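Local coordinates for protein 11S globulin subunit beta (Cucurbita maxima, PDB 2E9Q) that serves as a seed storage protein, a nutrient reservoir whose mature form is a hexamer of two-chain subunits cut from a single precursor, at residues R430-R433 / E434-Q437. Residues are numbered along the deposited sequence; the frame is centred on the assembly and turned at random. Where two conformers were deposited one is given.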
# COMPACT_ATOMS: atom_id res chain seq x y z
N ARG A 430 28.01 -25.11 -17.43
CA ARG A 430 28.83 -25.80 -18.43
C ARG A 430 29.95 -26.59 -17.77
O ARG A 430 31.09 -26.56 -18.22
CB ARG A 430 29.44 -24.78 -19.40
CG ARG A 430 28.43 -23.96 -20.19
CD ARG A 430 29.14 -22.85 -20.96
NE ARG A 430 29.86 -21.96 -20.06
CZ ARG A 430 30.75 -21.05 -20.44
NH1 ARG A 430 31.03 -20.90 -21.73
NH2 ARG A 430 31.35 -20.28 -19.54
N ILE A 431 29.61 -27.29 -16.69
CA ILE A 431 30.58 -28.10 -15.96
C ILE A 431 30.06 -29.53 -15.83
O ILE A 431 28.92 -29.82 -16.18
CB ILE A 431 30.84 -27.53 -14.56
CG1 ILE A 431 29.54 -27.53 -13.75
CG2 ILE A 431 31.41 -26.14 -14.67
CD1 ILE A 431 29.69 -27.03 -12.32
N SER A 432 30.90 -30.43 -15.32
CA SER A 432 30.49 -31.82 -15.17
C SER A 432 29.90 -32.10 -13.80
O SER A 432 30.18 -31.40 -12.82
CB SER A 432 31.69 -32.74 -15.39
OG SER A 432 32.70 -32.45 -14.45
N ARG A 433 29.08 -33.15 -13.74
CA ARG A 433 28.43 -33.56 -12.50
C ARG A 433 29.39 -33.52 -11.32
O ARG A 433 29.04 -33.02 -10.25
CB ARG A 433 27.88 -34.98 -12.62
CG ARG A 433 26.68 -35.13 -13.56
CD ARG A 433 25.50 -34.27 -13.12
NE ARG A 433 24.26 -34.67 -13.77
CZ ARG A 433 23.53 -35.72 -13.40
NH1 ARG A 433 23.91 -36.47 -12.38
NH2 ARG A 433 22.42 -36.02 -14.06
N GLU A 434 30.61 -34.02 -11.52
CA GLU A 434 31.60 -34.03 -10.45
C GLU A 434 31.85 -32.62 -9.93
O GLU A 434 31.81 -32.36 -8.73
CB GLU A 434 32.93 -34.62 -10.95
CG GLU A 434 33.87 -35.03 -9.82
CD GLU A 434 35.33 -34.98 -10.21
OE1 GLU A 434 36.16 -35.61 -9.52
OE2 GLU A 434 35.66 -34.30 -11.21
N GLU A 435 32.13 -31.71 -10.86
CA GLU A 435 32.39 -30.32 -10.52
C GLU A 435 31.12 -29.72 -9.92
O GLU A 435 31.17 -28.95 -8.96
CB GLU A 435 32.78 -29.54 -11.77
CG GLU A 435 33.76 -30.26 -12.69
CD GLU A 435 34.08 -29.45 -13.94
OE1 GLU A 435 34.74 -28.40 -13.82
OE2 GLU A 435 33.65 -29.87 -15.04
N ALA A 436 29.98 -30.09 -10.49
CA ALA A 436 28.70 -29.59 -10.00
C ALA A 436 28.53 -30.06 -8.56
O ALA A 436 27.95 -29.36 -7.73
CB ALA A 436 27.56 -30.12 -10.86
N GLN A 437 29.06 -31.24 -8.26
CA GLN A 437 28.97 -31.80 -6.92
C GLN A 437 29.84 -30.99 -5.99
O GLN A 437 29.41 -30.62 -4.90
CB GLN A 437 29.44 -33.25 -6.92
CG GLN A 437 28.93 -34.05 -5.74
CD GLN A 437 29.45 -35.46 -5.73
OE1 GLN A 437 28.85 -36.35 -5.12
NE2 GLN A 437 30.57 -35.69 -6.39
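Glu435 turns its carboxylate back along the chain to Ser432, and one oxygen does the holding. OE2 of Glu435 accepts the backbone N of Ser432 at 2.8 Å in a fairly straight bond (162°), the donor arriving from above the carboxylate plane. The same OE2 takes OG of Ser432, again at 2.8 Å, through its anti lone pair. CG of Glu435 sits beside its own backbone N (chi1 -44°) and the chain then runs straight, which gives it this reach. With two donors gathered on it at a helix N terminus, the carboxylate is probably stabilised in its charged form. Ser432 O receives Ala436 N at 2.7 Å, nearly head-on to the carbonyl, and Arg433 O receives Gln437 N at 2.7 Å. Replacing Glu435 by an alanine would probably leave both the backbone N and OG of Ser432 without the oxygen that accepts them, and the serine free to turn. Alongside, CD1 of Ile431 meets CB of Ala436 at 4.0 Å. Ala436 and Arg433 also rest on Leu422 and Ser426 of helix 422-429, while Arg430 O bonds Lys231 NZ of the second subunit. The first N-H groups of a helix lack a preceding turn of carbonyls, and cap side chains can supply acceptors there. Ser432 at the N-cap and Glu435 three residues on form the side-chain-to-backbone half of a capping box, its serine hydroxyl given to the glutamate, and Ile431 over Ala436 makes a small version of the hydrophobic staple, together opening helix 433-441 of the C-terminal cupin half.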